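Local coordinates for inositol monophosphatase family protein (Staphylococcus aureus subsp. aureus MSSA476, PDB 4I3Y) that probably hydrolyses inositol monophosphates to inositol and phosphate in a magnesium-dependent reaction that lithium inhibits, at residues G192-R197 with G204-T209; M196-G201 with F246-K251; K229-D234 with A252-V257. One frame throughout, in Å; residues are numbered along the deposited sequence. Where two conformers were deposited one is given.

Contact 1: residues G192-R197 with G204-T209; sequences GLDSMR and GAHINT
Ser195 and His206 bring helix 191-200 and strand 205-208 closest, their CA atoms 6.1 Å apart, so the strand passes beside the helix at side-chain distance. The chief evidence of contact is a CH-pi arrangement. CB of Asp194 sits over one face of the His206 imidazole, 3.5 Å from its centroid and 16° off the ring normal, displaced toward the rim on the side of ND1; the gap from Asp194 CB to His206 ND1 is 3.4 Å. The carboxylate of Asp194 lies nearly parallel to the ring, the two planes 9° apart. The hydroxyl of Ser164, on the neighbouring strand, is bonded to both Asp194 OD1 and His206 ND1, so it ties down both partners of the CH-pi contact and would hinder rotation of the ring, while the backbone N of Val188 and of Gly189 donate to Asp194 OD1 and OD2 respectively. The helix forms the connection of a beta-alpha-beta crossover, carrying the chain from strand 184-185 to the parallel strand 205-208, and its far side packs on strand 120-128 of the second sheet. It thereby belongs to the middle layer of the five-layer alpha/beta fold of inositol monophosphatases. With CG anti to the backbone N (chi1 172°), the His206 ring presents its face to Asp194 CB. Ser195 plays a smaller part: its OG, hydrogen-bonded to Cys191 O and Gln219 NE2, approaches CD2 of His206 obliquely at 4.0 Å.

Contact 2: residues M196-G201 with F246-K251; sequences MRVAKG and FIISNK
Val198, Ile248 and Asn250 account for most of the surface buried where the C-terminal end of helix 191-200 meets strand 246-249. The helix stops in a Schellman motif: Gly201, with positive phi (88°), turns its N back to Val198 O at 2.8 Å. One turn earlier, the side chain of Val198 lies against the inner face of the five-stranded sheet, in the helix-on-sheet packing of the alpha/beta fold. With CG1 anti to its own backbone N (chi1 175°), Val198 sets both methyls against one carbonyl: CG1 and CG2 of Val198 each lie 3.8 Å from Ile248 O, and CG1 also reaches the backbone N of Asn250 at 3.7 Å. Much of this contact is therefore methyl against main chain. The side-chain component is looser, CG1 of Val198 lying 4.3 Å from CG1 of Ile248. Asn250 joins through polar atoms instead. Its amide is fixed by several partners, ND2 giving to Pro154 O and OD1 accepting from the backbone N of Ala252 and Leu156. ND2 also donates to a water, 3.0 Å away, and that water in turn donates a hydrogen bond to Val198 O at 2.8 Å.

Contact 3: residues K229-D234 with A252-V257; sequences KMTTLD and ACHETV
Lys229 and Thr231 meet the imidazole of His254 in two different ways, one over a face and one at the edge. They belong to strand 229-232, one of the two outermost strands of the five-stranded sheet within this chain, and His254 opens helix 254-262, which belongs to an outer helical layer of the alpha/beta fold; Cys253 holds the N-cap position. Lys229 and His254 cross at about a right angle. CB of the lysine stands over the ring, 3.5 Å from the centroid and 15° off the normal, a CH-pi contact offset toward the rim. CG of Lys229 continues over the ring base at 3.6 Å from His254 CG. A bend at chi2 (-65°) then carries the chain off, and the ammonium takes no part: NZ remains 6.5 Å from His254 NE2. Thr231 comes from the opposite direction to the histidine, its OG1 in the ring plane and 2.9 Å from CE1. That spacing is short, and calling the approach a C-H to oxygen interaction would be doubtful, since carbon and nitrogen of an imidazole are hard to tell apart at 2.04 Å. The methyl CG2 of Thr231 adds a further contact with CE1 at 3.5 Å. His254 ND1, as modelled, is buried by the contact and has no partner, whereas the Thr231 hydroxyl is engaged by the next residue, OG1 donating to Thr232 O at 2.8 Å.

In the fold
Contacts 1 and 2 are buried and share helix 191-200, which packs on the adjacent strands 205-208 and 246-249; their centres are about 6 Å apart. Contact 3 lies at the surface, about 17 Å from the chain centre, where helix 254-262 covers the other face of the same sheet. Backbone bonds join the strands of that sheet: Ser249 N to Lys229 O is 2.7 Å, and Gly204 O to Asn250 N is 2.8 Å. Chemistry follows place. Contacts 1 and 3 both set an aliphatic CB over a histidine face, but the buried ring is bonded at ND1 while the peripheral one, as modelled, has no partner at ND1. Contact 2 relies on methyl packing and a bridging water.

Contact 1: residues G192-R197 with G204-T209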
ATOM      1  N   GLY A 192      -0.868  11.911  -2.314  1.00 13.51           N
ATOM      2  CA  GLY A 192      -0.066  11.898  -3.516  1.00 11.72           C
ATOM      3  C   GLY A 192       0.244  10.535  -4.047  1.00 11.27           C
ATOM      4  O   GLY A 192       0.382  10.369  -5.231  1.00 11.03           O
ATOM      5  N   LEU A 193       0.399   9.538  -3.175  1.00 11.27           N
ATOM      6  CA  LEU A 193       0.700   8.197  -3.654  1.00 10.65           C
ATOM      7  C   LEU A 193      -0.541   7.471  -4.172  1.00 10.58           C
ATOM      8  O   LEU A 193      -0.509   6.750  -5.223  1.00 10.04           O
ATOM      9  CB  LEU A 193       1.335   7.366  -2.504  1.00 10.23           C
ATOM     10  CG  LEU A 193       2.768   7.894  -2.187  1.00 10.62           C
ATOM     11  CD1 LEU A 193       3.359   6.966  -1.129  1.00 11.20           C
ATOM     12  CD2 LEU A 193       3.728   8.023  -3.390  1.00  9.78           C
ATOM     13  N   ASP A 194      -1.636   7.585  -3.420  1.00 10.88           N
ATOM     14  CA  ASP A 194      -2.870   6.993  -3.892  1.00 11.08           C
ATOM     15  C   ASP A 194      -3.226   7.696  -5.227  1.00 12.21           C
ATOM     16  O   ASP A 194      -3.797   7.049  -6.141  1.00 12.39           O
ATOM     17  CB  ASP A 194      -4.027   7.213  -2.882  1.00 11.23           C
ATOM     18  CG  ASP A 194      -3.964   6.294  -1.661  1.00 11.53           C
ATOM     19  OD1 ASP A 194      -4.371   5.081  -1.750  1.00 10.89           O
ATOM     20  OD2 ASP A 194      -3.583   6.844  -0.573  1.00 11.58           O
ATOM     21  N   SER A 195      -2.886   8.998  -5.380  1.00 11.81           N
ATOM     22  CA  SER A 195      -3.170   9.681  -6.697  1.00 12.57           C
ATOM     23  C   SER A 195      -2.358   9.108  -7.814  1.00 12.51           C
ATOM     24  O   SER A 195      -2.866   8.851  -8.912  1.00 12.67           O
ATOM     25  CB  SER A 195      -2.951  11.177  -6.622  1.00 12.64           C
ATOM     26  OG  SER A 195      -3.861  11.691  -5.668  1.00 14.27           O
ATOM     27  N   MET A 196      -1.088   8.836  -7.524  1.00 14.07           N
ATOM     28  CA  MET A 196      -0.213   8.293  -8.558  1.00 14.45           C
ATOM     29  C   MET A 196      -0.645   6.879  -8.953  1.00 13.88           C
ATOM     30  O   MET A 196      -0.422   6.458 -10.088  1.00 13.33           O
ATOM     31  CB  MET A 196       1.249   8.242  -8.107  1.00 15.51           C
ATOM     32  CG  MET A 196       1.968   9.578  -8.077  1.00 18.92           C
ATOM     33  SD  MET A 196       1.868  10.547  -9.647  1.00 21.44           S
ATOM     34  CE  MET A 196       0.689  11.779  -9.074  1.00 19.16           C
ATOM     35  N   ARG A 197      -1.231   6.122  -8.024  1.00 13.76           N
ATOM     36  CA  ARG A 197      -1.787   4.787  -8.442  1.00 12.75           C
ATOM     37  C   ARG A 197      -2.911   4.994  -9.481  1.00 12.18           C
ATOM     38  O   ARG A 197      -3.075   4.192 -10.392  1.00 12.88           O
ATOM     39  CB  ARG A 197      -2.275   4.031  -7.250  1.00 12.46           C
ATOM     40  CG  ARG A 197      -1.151   3.821  -6.233  1.00 12.65           C
ATOM     41  CD  ARG A 197      -1.014   2.327  -5.976  1.00 12.97           C
ATOM     42  NE  ARG A 197       0.061   2.076  -5.036  1.00 13.40           N
ATOM     43  CZ  ARG A 197       0.293   0.884  -4.488  1.00 14.33           C
ATOM     44  NH1 ARG A 197      -0.415  -0.201  -4.804  1.00 15.47           N
ATOM     45  NH2 ARG A 197       1.253   0.776  -3.630  1.00 16.04           N
ATOM     46  N   GLY A 204      -8.717   2.839 -10.122  1.00 12.48           N
ATOM     47  CA  GLY A 204      -9.694   3.605 -10.904  1.00 13.73           C
ATOM     48  C   GLY A 204      -9.846   5.012 -10.412  1.00 14.59           C
ATOM     49  O   GLY A 204     -10.010   5.926 -11.240  1.00 17.29           O
ATOM     50  N   ALA A 205      -9.759   5.224  -9.096  1.00 12.93           N
ATOM     51  CA  ALA A 205     -10.038   6.545  -8.543  1.00 12.37           C
ATOM     52  C   ALA A 205      -9.536   6.620  -7.116  1.00 12.90           C
ATOM     53  O   ALA A 205      -9.355   5.582  -6.465  1.00 11.73           O
ATOM     54  CB  ALA A 205     -11.553   6.892  -8.643  1.00 12.10           C
ATOM     55  N   HIS A 206      -9.221   7.848  -6.677  1.00 11.72           N
ATOM     56  CA  HIS A 206      -8.864   8.140  -5.309  1.00 12.76           C
ATOM     57  C   HIS A 206      -9.716   9.322  -4.896  1.00 13.94           C
ATOM     58  O   HIS A 206      -9.851  10.328  -5.632  1.00 13.99           O
ATOM     59  CB  HIS A 206      -7.363   8.491  -5.081  1.00 11.37           C
ATOM     60  CG  HIS A 206      -7.069   8.964  -3.677  1.00 11.49           C
ATOM     61  ND1 HIS A 206      -7.230   8.153  -2.573  1.00 10.65           N
ATOM     62  CD2 HIS A 206      -6.579  10.140  -3.202  1.00 10.73           C
ATOM     63  CE1 HIS A 206      -6.921   8.826  -1.476  1.00 10.53           C
ATOM     64  NE2 HIS A 206      -6.528  10.038  -1.828  1.00 10.61           N
ATOM     65  N   ILE A 207     -10.303   9.209  -3.723  1.00 14.49           N
ATOM     66  CA  ILE A 207     -11.154  10.324  -3.206  1.00 14.46           C
ATOM     67  C   ILE A 207     -10.542  10.814  -1.916  1.00 14.88           C
ATOM     68  O   ILE A 207     -10.106   9.967  -1.089  1.00 13.63           O
ATOM     69  CB  ILE A 207     -12.547   9.782  -2.823  1.00 14.99           C
ATOM     70  CG1 ILE A 207     -13.290   9.305  -4.080  1.00 15.47           C
ATOM     71  CG2 ILE A 207     -13.352  10.801  -2.012  1.00 14.41           C
ATOM     72  CD1 ILE A 207     -14.344   8.248  -3.743  1.00 16.54           C
ATOM     73  N   ASN A 208     -10.491  12.144  -1.732  1.00 16.20           N
ATOM     74  CA  ASN A 208     -10.168  12.799  -0.423  1.00 18.29           C
ATOM     75  C   ASN A 208     -11.218  13.938  -0.204  1.00 18.73           C
ATOM     76  O   ASN A 208     -11.267  14.933  -0.978  1.00 18.29           O
ATOM     77  CB  ASN A 208      -8.708  13.329  -0.325  1.00 17.85           C
ATOM     78  CG  ASN A 208      -8.369  13.939   1.067  1.00 18.14           C
ATOM     79  OD1 ASN A 208      -9.208  14.603   1.721  1.00 18.31           O
ATOM     80  ND2 ASN A 208      -7.109  13.753   1.504  1.00 16.04           N
ATOM     81  N   THR A 209     -12.080  13.732   0.793  1.00 17.84           N
ATOM     82  CA  THR A 209     -13.248  14.619   0.996  1.00 20.96           C
ATOM     83  C   THR A 209     -12.895  15.903   1.718  1.00 20.71           C
ATOM     84  O   THR A 209     -13.751  16.705   1.982  1.00 22.51           O
ATOM     85  CB  THR A 209     -14.397  13.986   1.818  1.00 18.66           C
ATOM     86  OG1 THR A 209     -13.889  13.617   3.107  1.00 20.02           O
ATOM     87  CG2 THR A 209     -14.928  12.811   1.120  1.00 18.26           C
TER

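Contact 2: residues M196-G201 with F246-K251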
ATOM      1  N   MET A 196      -1.088   8.836  -7.524  1.00 14.07           N
ATOM      2  CA  MET A 196      -0.213   8.293  -8.558  1.00 14.45           C
ATOM      3  C   MET A 196      -0.645   6.879  -8.953  1.00 13.88           C
ATOM      4  O   MET A 196      -0.422   6.458 -10.088  1.00 13.33           O
ATOM      5  CB  MET A 196       1.249   8.242  -8.107  1.00 15.51           C
ATOM      6  CG  MET A 196       1.968   9.578  -8.077  1.00 18.92           C
ATOM      7  SD  MET A 196       1.868  10.547  -9.647  1.00 21.44           S
ATOM      8  CE  MET A 196       0.689  11.779  -9.074  1.00 19.16           C
ATOM      9  N   ARG A 197      -1.231   6.122  -8.024  1.00 13.76           N
ATOM     10  CA  ARG A 197      -1.787   4.787  -8.442  1.00 12.75           C
ATOM     11  C   ARG A 197      -2.911   4.994  -9.481  1.00 12.18           C
ATOM     12  O   ARG A 197      -3.075   4.192 -10.392  1.00 12.88           O
ATOM     13  CB  ARG A 197      -2.275   4.031  -7.250  1.00 12.46           C
ATOM     14  CG  ARG A 197      -1.151   3.821  -6.233  1.00 12.65           C
ATOM     15  CD  ARG A 197      -1.014   2.327  -5.976  1.00 12.97           C
ATOM     16  NE  ARG A 197       0.061   2.076  -5.036  1.00 13.40           N
ATOM     17  CZ  ARG A 197       0.293   0.884  -4.488  1.00 14.33           C
ATOM     18  NH1 ARG A 197      -0.415  -0.201  -4.804  1.00 15.47           N
ATOM     19  NH2 ARG A 197       1.253   0.776  -3.630  1.00 16.04           N
ATOM     20  N   VAL A 198      -3.642   6.107  -9.394  1.00 12.31           N
ATOM     21  CA  VAL A 198      -4.697   6.391 -10.413  1.00 12.73           C
ATOM     22  C   VAL A 198      -3.995   6.727 -11.736  1.00 12.73           C
ATOM     23  O   VAL A 198      -4.342   6.178 -12.800  1.00 14.30           O
ATOM     24  CB  VAL A 198      -5.674   7.498  -9.944  1.00 12.50           C
ATOM     25  CG1 VAL A 198      -6.673   7.860 -11.065  1.00 12.17           C
ATOM     26  CG2 VAL A 198      -6.444   7.059  -8.685  1.00 13.01           C
ATOM     27  N   ALA A 199      -2.933   7.537 -11.646  1.00 12.74           N
ATOM     28  CA  ALA A 199      -2.241   8.065 -12.861  1.00 13.31           C
ATOM     29  C   ALA A 199      -1.615   6.916 -13.624  1.00 13.26           C
ATOM     30  O   ALA A 199      -1.605   6.931 -14.838  1.00 14.49           O
ATOM     31  CB  ALA A 199      -1.185   9.090 -12.487  1.00 12.88           C
ATOM     32  N   LYS A 200      -1.138   5.918 -12.875  0.50 13.33           N
ATOM     33  CA  LYS A 200      -0.483   4.730 -13.404  0.50 12.83           C
ATOM     34  C   LYS A 200      -1.528   3.792 -13.984  0.50 12.43           C
ATOM     35  O   LYS A 200      -1.187   2.952 -14.821  0.50 12.49           O
ATOM     36  CB  LYS A 200       0.296   4.007 -12.272  0.50 12.20           C
ATOM     37  CG  LYS A 200       1.636   4.660 -11.906  0.50 12.73           C
ATOM     38  CD  LYS A 200       2.393   3.862 -10.823  0.50 12.24           C
ATOM     39  CE  LYS A 200       2.085   4.386  -9.419  0.50 12.28           C
ATOM     40  NZ  LYS A 200       2.556   3.568  -8.231  0.50 11.03           N
ATOM     41  N   GLY A 201      -2.788   3.929 -13.546  1.00 12.19           N
ATOM     42  CA  GLY A 201      -3.859   3.004 -13.969  1.00 12.42           C
ATOM     43  C   GLY A 201      -4.023   1.745 -13.098  1.00 13.17           C
ATOM     44  O   GLY A 201      -4.768   0.834 -13.475  1.00 12.87           O
ATOM     45  N   PHE A 246     -12.395  16.304  -3.208  1.00 14.49           N
ATOM     46  CA  PHE A 246     -11.870  16.037  -4.528  1.00 14.57           C
ATOM     47  C   PHE A 246     -11.800  14.592  -4.871  1.00 14.74           C
ATOM     48  O   PHE A 246     -11.743  13.735  -3.999  1.00 15.76           O
ATOM     49  CB  PHE A 246     -10.467  16.741  -4.745  1.00 14.79           C
ATOM     50  CG  PHE A 246      -9.279  15.800  -4.857  1.00 15.08           C
ATOM     51  CD1 PHE A 246      -8.445  15.842  -5.986  1.00 14.55           C
ATOM     52  CD2 PHE A 246      -8.972  14.851  -3.847  1.00 15.52           C
ATOM     53  CE1 PHE A 246      -7.359  14.965  -6.109  1.00 14.67           C
ATOM     54  CE2 PHE A 246      -7.874  14.002  -3.963  1.00 14.31           C
ATOM     55  CZ  PHE A 246      -7.084  14.022  -5.098  1.00 14.68           C
ATOM     56  N   ILE A 247     -11.828  14.327  -6.183  1.00 14.44           N
ATOM     57  CA  ILE A 247     -11.573  13.035  -6.736  1.00 13.97           C
ATOM     58  C   ILE A 247     -10.498  13.174  -7.831  1.00 13.38           C
ATOM     59  O   ILE A 247     -10.504  14.132  -8.582  1.00 13.84           O
ATOM     60  CB  ILE A 247     -12.862  12.416  -7.349  1.00 14.92           C
ATOM     61  CG1 ILE A 247     -12.535  11.071  -8.016  1.00 15.65           C
ATOM     62  CG2 ILE A 247     -13.518  13.405  -8.352  1.00 14.11           C
ATOM     63  CD1 ILE A 247     -13.749  10.158  -8.302  1.00 18.43           C
ATOM     64  N   ILE A 248      -9.521  12.284  -7.857  1.00 12.65           N
ATOM     65  CA  ILE A 248      -8.748  12.047  -9.107  1.00 12.27           C
ATOM     66  C   ILE A 248      -9.163  10.669  -9.661  1.00 13.17           C
ATOM     67  O   ILE A 248      -9.183   9.682  -8.908  1.00 13.48           O
ATOM     68  CB  ILE A 248      -7.226  12.190  -8.904  1.00 11.71           C
ATOM     69  CG1 ILE A 248      -6.515  12.042 -10.268  1.00 10.66           C
ATOM     70  CG2 ILE A 248      -6.730  11.251  -7.777  1.00  9.43           C
ATOM     71  CD1 ILE A 248      -5.071  12.483 -10.162  1.00 10.23           C
ATOM     72  N   SER A 249      -9.532  10.596 -10.950  1.00 13.54           N
ATOM     73  CA  SER A 249     -10.125   9.369 -11.488  1.00 14.03           C
ATOM     74  C   SER A 249      -9.768   9.099 -12.908  1.00 15.59           C
ATOM     75  O   SER A 249      -9.567  10.015 -13.731  1.00 17.33           O
ATOM     76  CB  SER A 249     -11.672   9.446 -11.373  1.00 14.47           C
ATOM     77  OG  SER A 249     -12.307   8.464 -12.175  1.00 15.75           O
ATOM     78  N   ASN A 250      -9.650   7.827 -13.228  1.00 16.00           N
ATOM     79  CA  ASN A 250      -9.716   7.391 -14.617  1.00 16.00           C
ATOM     80  C   ASN A 250     -10.977   8.007 -15.322  1.00 16.98           C
ATOM     81  O   ASN A 250     -12.022   8.126 -14.682  1.00 16.03           O
ATOM     82  CB  ASN A 250      -9.808   5.864 -14.622  1.00 15.89           C
ATOM     83  CG  ASN A 250      -9.565   5.262 -16.002  1.00 16.87           C
ATOM     84  OD1 ASN A 250     -10.441   5.306 -16.879  1.00 15.91           O
ATOM     85  ND2 ASN A 250      -8.374   4.651 -16.180  1.00 14.61           N
ATOM     86  N   LYS A 251     -10.900   8.316 -16.646  1.00 17.29           N
ATOM     87  CA  LYS A 251     -12.045   8.928 -17.346  1.00 17.30           C
ATOM     88  C   LYS A 251     -13.282   7.982 -17.330  1.00 18.77           C
ATOM     89  O   LYS A 251     -14.387   8.442 -17.226  1.00 17.90           O
ATOM     90  CB  LYS A 251     -11.694   9.251 -18.784  1.00 16.27           C
ATOM     91  CG  LYS A 251     -11.398   8.027 -19.651  1.00 16.39           C
ATOM     92  CD  LYS A 251     -10.660   8.472 -20.925  1.00 15.55           C
ATOM     93  CE  LYS A 251     -10.518   7.288 -21.868  1.00 15.85           C
ATOM     94  NZ  LYS A 251      -9.678   7.643 -23.045  1.00 14.58           N
TER
HETATM   95  O   HOH W   1      -6.698   4.988 -13.658  1.00 12.26           O

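Contact 3: residues K229-D234 with A252-V257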
ATOM      1  N   LYS A 229      -9.561  12.595 -14.861  1.00 18.58           N
ATOM      2  CA  LYS A 229     -10.499  13.570 -14.322  1.00 20.35           C
ATOM      3  C   LYS A 229     -10.087  13.923 -12.917  1.00 20.91           C
ATOM      4  O   LYS A 229      -9.875  13.006 -12.088  1.00 22.43           O
ATOM      5  CB  LYS A 229     -11.939  13.013 -14.286  1.00 20.20           C
ATOM      6  CG  LYS A 229     -12.449  12.573 -15.632  1.00 23.91           C
ATOM      7  CD  LYS A 229     -12.588  13.753 -16.582  1.00 29.43           C
ATOM      8  CE  LYS A 229     -13.260  13.358 -17.886  1.00 32.70           C
ATOM      9  NZ  LYS A 229     -13.153  14.466 -18.884  1.00 37.36           N
ATOM     10  N   MET A 230      -9.916  15.217 -12.646  1.00 17.96           N
ATOM     11  CA  MET A 230      -9.657  15.667 -11.294  1.00 16.87           C
ATOM     12  C   MET A 230     -10.585  16.824 -11.037  1.00 18.33           C
ATOM     13  O   MET A 230     -10.481  17.864 -11.712  1.00 17.18           O
ATOM     14  CB  MET A 230      -8.215  16.073 -11.105  1.00 17.32           C
ATOM     15  CG  MET A 230      -7.902  16.695  -9.740  1.00 15.72           C
ATOM     16  SD  MET A 230      -6.102  17.012  -9.582  1.00 19.49           S
ATOM     17  CE  MET A 230      -6.127  17.987  -8.100  1.00 13.68           C
ATOM     18  N   THR A 231     -11.534  16.614 -10.117  1.00 17.24           N
ATOM     19  CA  THR A 231     -12.653  17.552  -9.917  1.00 16.50           C
ATOM     20  C   THR A 231     -13.056  17.624  -8.432  1.00 17.20           C
ATOM     21  O   THR A 231     -12.610  16.834  -7.568  1.00 15.01           O
ATOM     22  CB  THR A 231     -13.908  17.096 -10.718  1.00 17.23           C
ATOM     23  OG1 THR A 231     -14.459  15.889 -10.147  1.00 19.26           O
ATOM     24  CG2 THR A 231     -13.590  16.844 -12.178  1.00 16.59           C
ATOM     25  N   THR A 232     -13.908  18.579  -8.119  1.00 17.03           N
ATOM     26  CA  THR A 232     -14.549  18.588  -6.821  1.00 17.69           C
ATOM     27  C   THR A 232     -15.588  17.427  -6.872  1.00 17.58           C
ATOM     28  O   THR A 232     -15.851  16.829  -7.929  1.00 16.69           O
ATOM     29  CB  THR A 232     -15.304  19.905  -6.595  1.00 18.14           C
ATOM     30  OG1 THR A 232     -16.432  19.900  -7.462  1.00 19.37           O
ATOM     31  CG2 THR A 232     -14.413  21.119  -6.921  1.00 21.49           C
ATOM     32  N   LEU A 233     -16.173  17.091  -5.738  1.00 17.84           N
ATOM     33  CA  LEU A 233     -17.051  15.940  -5.711  1.00 18.68           C
ATOM     34  C   LEU A 233     -18.428  16.329  -6.313  1.00 23.39           C
ATOM     35  O   LEU A 233     -19.330  15.483  -6.476  1.00 24.02           O
ATOM     36  CB  LEU A 233     -17.130  15.365  -4.306  1.00 16.14           C
ATOM     37  CG  LEU A 233     -15.809  14.860  -3.725  1.00 15.58           C
ATOM     38  CD1 LEU A 233     -15.997  14.410  -2.279  1.00 14.65           C
ATOM     39  CD2 LEU A 233     -15.202  13.716  -4.517  1.00 13.99           C
ATOM     40  N   ASP A 234     -18.545  17.616  -6.664  1.00 27.11           N
ATOM     41  CA  ASP A 234     -19.650  18.172  -7.480  1.00 28.72           C
ATOM     42  C   ASP A 234     -19.346  18.179  -8.963  1.00 26.33           C
ATOM     43  O   ASP A 234     -20.086  18.758  -9.743  1.00 26.89           O
ATOM     44  CB  ASP A 234     -19.868  19.610  -7.080  1.00 32.53           C
ATOM     45  CG  ASP A 234     -20.762  19.750  -5.893  1.00 38.66           C
ATOM     46  OD1 ASP A 234     -21.354  18.771  -5.414  1.00 41.59           O
ATOM     47  OD2 ASP A 234     -20.884  20.884  -5.430  1.00 51.12           O
ATOM     48  N   ALA A 252     -13.082   6.656 -17.372  1.00 18.06           N
ATOM     49  CA  ALA A 252     -14.209   5.769 -17.547  1.00 17.16           C
ATOM     50  C   ALA A 252     -15.012   5.461 -16.269  1.00 17.97           C
ATOM     51  O   ALA A 252     -16.066   4.824 -16.337  1.00 17.55           O
ATOM     52  CB  ALA A 252     -13.776   4.497 -18.264  1.00 17.06           C
ATOM     53  N   CYS A 253     -14.559   5.912 -15.105  1.00 19.66           N
ATOM     54  CA  CYS A 253     -15.306   5.609 -13.848  1.00 19.58           C
ATOM     55  C   CYS A 253     -15.601   6.869 -13.010  1.00 19.12           C
ATOM     56  O   CYS A 253     -16.271   6.821 -11.955  1.00 18.62           O
ATOM     57  CB  CYS A 253     -14.569   4.546 -13.009  1.00 22.74           C
ATOM     58  SG  CYS A 253     -12.881   4.984 -12.507  1.00 21.95           S
ATOM     59  N   HIS A 254     -15.176   8.014 -13.515  1.00 16.67           N
ATOM     60  CA  HIS A 254     -15.346   9.285 -12.786  1.00 17.11           C
ATOM     61  C   HIS A 254     -16.835   9.567 -12.461  1.00 18.44           C
ATOM     62  O   HIS A 254     -17.235   9.787 -11.288  1.00 16.56           O
ATOM     63  CB  HIS A 254     -14.732  10.392 -13.634  1.00 15.90           C
ATOM     64  CG  HIS A 254     -15.007  11.792 -13.164  1.00 15.54           C
ATOM     65  ND1 HIS A 254     -14.477  12.312 -12.011  1.00 15.55           N
ATOM     66  CD2 HIS A 254     -15.707  12.792 -13.739  1.00 15.82           C
ATOM     67  CE1 HIS A 254     -14.832  13.576 -11.884  1.00 15.80           C
ATOM     68  NE2 HIS A 254     -15.592  13.891 -12.922  1.00 19.11           N
ATOM     69  N   GLU A 255     -17.660   9.497 -13.495  1.00 19.11           N
ATOM     70  CA  GLU A 255     -19.071   9.865 -13.311  1.00 23.46           C
ATOM     71  C   GLU A 255     -19.754   8.861 -12.368  1.00 19.60           C
ATOM     72  O   GLU A 255     -20.524   9.252 -11.499  1.00 16.36           O
ATOM     73  CB  GLU A 255     -19.782   9.960 -14.666  1.00 26.78           C
ATOM     74  CG  GLU A 255     -20.755  11.149 -14.764  1.00 38.98           C
ATOM     75  CD  GLU A 255     -21.911  10.893 -15.764  1.00 47.60           C
ATOM     76  OE1 GLU A 255     -21.960   9.804 -16.401  1.00 46.44           O
ATOM     77  OE2 GLU A 255     -22.796  11.770 -15.910  1.00 50.98           O
ATOM     78  N   THR A 256     -19.438   7.580 -12.526  1.00 17.33           N
ATOM     79  CA  THR A 256     -20.104   6.572 -11.729  1.00 18.66           C
ATOM     80  C   THR A 256     -19.736   6.828 -10.257  1.00 17.59           C
ATOM     81  O   THR A 256     -20.607   6.739  -9.393  1.00 16.21           O
ATOM     82  CB  THR A 256     -19.693   5.139 -12.125  1.00 20.67           C
ATOM     83  OG1 THR A 256     -20.002   4.886 -13.502  1.00 21.45           O
ATOM     84  CG2 THR A 256     -20.305   4.048 -11.204  1.00 19.05           C
ATOM     85  N   VAL A 257     -18.465   7.171  -9.970  1.00 16.02           N
ATOM     86  CA  VAL A 257     -18.032   7.378  -8.584  1.00 15.17           C
ATOM     87  C   VAL A 257     -18.708   8.590  -7.996  1.00 16.30           C
ATOM     88  O   VAL A 257     -19.092   8.590  -6.836  1.00 16.35           O
ATOM     89  CB  VAL A 257     -16.490   7.557  -8.478  1.00 14.62           C
ATOM     90  CG1 VAL A 257     -16.124   7.882  -7.038  1.00 13.35           C
ATOM     91  CG2 VAL A 257     -15.771   6.260  -8.927  1.00 14.90           C
TER